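Local coordinates for protein Csc2 (Thermofilum pendens, PDB 4TXD) that binds RNA as a type I-D Cas7-family CRISPR protein, probably forming the crRNA-binding backbone of the interference complex, and carries a zinc ion, at residues T78-S83 / P201-Q206. Residues are numbered along the deposited sequence; the frame is centred on the assembly and turned at random.
Sequences TTLEYS and PAFATQ
Thr-78 and Leu-80 touch Phe-203 and Ala-204 from a strand that is not their neighbour in the sheet. Strand 85-92 lies between the outer strand 78-82 and strand 202-204. The axes of strands 78-82 and 202-204 come within 8.8 Å and cross at -73°. The CA atoms of Thr-78 and Phe-203 are 8.2 Å apart, too far for backbone pairing, and side chains fill the gap. The methyl CG2 of Thr-78 meets the edge of the Phe-203 ring, near the ring plane, 3.6 Å from both CD2 and CE2. With chi1 at -166°, OG1 lies anti to the backbone N and CG2 reaches the ring. Leu-80 uses both methyls. Its CD2 approaches the same ring obliquely, 4.3 Å from CD2 of Phe-203. Its CD1 lies 3.7 Å from the carbonyl O of Ala-204. Helix 295-301 covers this face of the sheet, with Ala-299 touching both Leu-80 and Phe-203. The contact is apolar, apart from the Ala-204 carbonyl O, buried without a hydrogen-bonding partner in the model. Van der Waals packing, with no polar bond between the segments, joins the sheet margin to its third strand, beneath the helix and away from the zinc site.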
loop_
_atom_site.group_PDB
_atom_site.type_symbol
_atom_site.label_atom_id
_atom_site.label_comp_id
_atom_site.label_asym_id
_atom_site.label_seq_id
_atom_site.Cartn_x
_atom_site.Cartn_y
_atom_site.Cartn_z
ATOM N N THR A 78 -16.574 13.260 -1.298
ATOM C CA THR A 78 -17.487 12.432 -0.532
ATOM C C THR A 78 -17.949 13.195 0.703
ATOM O O THR A 78 -17.326 14.165 1.109
ATOM C CB THR A 78 -16.824 11.097 -0.119
ATOM O OG1 THR A 78 -17.829 10.193 0.347
ATOM C CG2 THR A 78 -15.768 11.318 0.992
ATOM N N THR A 79 -19.046 12.757 1.307
ATOM C CA THR A 79 -19.621 13.495 2.432
ATOM C C THR A 79 -19.196 12.973 3.796
ATOM O O THR A 79 -19.313 11.790 4.075
ATOM C CB THR A 79 -21.168 13.462 2.369
ATOM O OG1 THR A 79 -21.594 14.064 1.146
ATOM C CG2 THR A 79 -21.792 14.207 3.564
ATOM N N LEU A 80 -18.748 13.863 4.653
ATOM C CA LEU A 80 -18.526 13.562 6.033
ATOM C C LEU A 80 -19.694 14.089 6.838
ATOM O O LEU A 80 -19.960 15.236 6.796
ATOM C CB LEU A 80 -17.298 14.277 6.548
ATOM C CG LEU A 80 -15.892 13.848 6.239
ATOM C CD1 LEU A 80 -14.944 14.780 6.955
ATOM C CD2 LEU A 80 -15.667 12.431 6.666
ATOM N N GLU A 81 -20.372 13.217 7.551
ATOM C CA GLU A 81 -21.399 13.613 8.499
ATOM C C GLU A 81 -20.775 13.714 9.875
ATOM O O GLU A 81 -20.051 12.812 10.309
ATOM C CB GLU A 81 -22.555 12.616 8.509
ATOM C CG GLU A 81 -23.871 13.229 8.077
ATOM C CD GLU A 81 -24.409 12.608 6.811
ATOM O OE1 GLU A 81 -24.373 11.363 6.705
ATOM O OE2 GLU A 81 -24.865 13.363 5.924
ATOM N N TYR A 82 -21.033 14.825 10.554
ATOM C CA TYR A 82 -20.466 15.055 11.877
ATOM C C TYR A 82 -21.443 15.870 12.724
ATOM O O TYR A 82 -22.570 16.140 12.288
ATOM C CB TYR A 82 -19.108 15.747 11.769
ATOM C CG TYR A 82 -19.135 17.152 11.188
ATOM C CD1 TYR A 82 -19.310 17.369 9.825
ATOM C CD2 TYR A 82 -18.940 18.260 12.004
ATOM C CE1 TYR A 82 -19.318 18.648 9.293
ATOM C CE2 TYR A 82 -18.934 19.548 11.484
ATOM C CZ TYR A 82 -19.127 19.743 10.130
ATOM O OH TYR A 82 -19.125 21.029 9.616
ATOM N N SER A 83 -21.024 16.241 13.931
ATOM C CA SER A 83 -21.935 16.842 14.905
ATOM C C SER A 83 -22.521 18.165 14.415
ATOM O O SER A 83 -23.711 18.435 14.590
ATOM C CB SER A 83 -21.224 17.062 16.244
ATOM O OG SER A 83 -20.189 18.021 16.103
ATOM N N PRO A 201 -10.703 4.301 2.101
ATOM C CA PRO A 201 -10.448 5.588 1.432
ATOM C C PRO A 201 -9.708 6.517 2.394
ATOM O O PRO A 201 -9.884 6.356 3.601
ATOM C CB PRO A 201 -11.859 6.139 1.131
ATOM C CG PRO A 201 -12.801 4.960 1.322
ATOM C CD PRO A 201 -12.136 4.077 2.356
ATOM N N ALA A 202 -8.916 7.464 1.887
ATOM C CA ALA A 202 -8.343 8.483 2.750
ATOM C C ALA A 202 -9.138 9.786 2.607
ATOM O O ALA A 202 -9.302 10.316 1.501
ATOM C CB ALA A 202 -6.876 8.698 2.436
ATOM N N PHE A 203 -9.648 10.277 3.713
ATOM C CA PHE A 203 -10.544 11.417 3.741
ATOM C C PHE A 203 -9.894 12.749 4.182
ATOM O O PHE A 203 -9.274 12.806 5.183
ATOM C CB PHE A 203 -11.694 11.141 4.697
ATOM C CG PHE A 203 -12.518 9.944 4.364
ATOM C CD1 PHE A 203 -12.170 8.702 4.815
ATOM C CD2 PHE A 203 -13.660 10.071 3.638
ATOM C CE1 PHE A 203 -12.927 7.610 4.527
ATOM C CE2 PHE A 203 -14.427 8.989 3.344
ATOM C CZ PHE A 203 -14.059 7.751 3.784
ATOM N N ALA A 204 -10.089 13.806 3.418
ATOM C CA ALA A 204 -9.679 15.136 3.858
ATOM C C ALA A 204 -10.592 15.577 4.999
ATOM O O ALA A 204 -11.750 15.160 5.071
ATOM C CB ALA A 204 -9.729 16.131 2.708
ATOM N N THR A 205 -10.074 16.379 5.900
ATOM C CA THR A 205 -10.883 16.873 7.005
ATOM C C THR A 205 -11.488 18.244 6.727
ATOM O O THR A 205 -12.299 18.723 7.461
ATOM C CB THR A 205 -10.070 17.002 8.285
ATOM O OG1 THR A 205 -8.976 17.846 8.054
ATOM C CG2 THR A 205 -9.577 15.702 8.727
ATOM N N GLN A 206 -11.058 18.850 5.644
ATOM C CA GLN A 206 -11.564 20.150 5.222
ATOM C C GLN A 206 -11.807 20.144 3.728
ATOM O O GLN A 206 -11.118 19.434 2.976
ATOM C CB GLN A 206 -10.576 21.274 5.577
ATOM C CG GLN A 206 -10.249 21.398 7.057
ATOM C CD GLN A 206 -9.025 22.258 7.293
ATOM O OE1 GLN A 206 -7.949 21.988 6.750
ATOM N NE2 GLN A 206 -9.181 23.302 8.099
#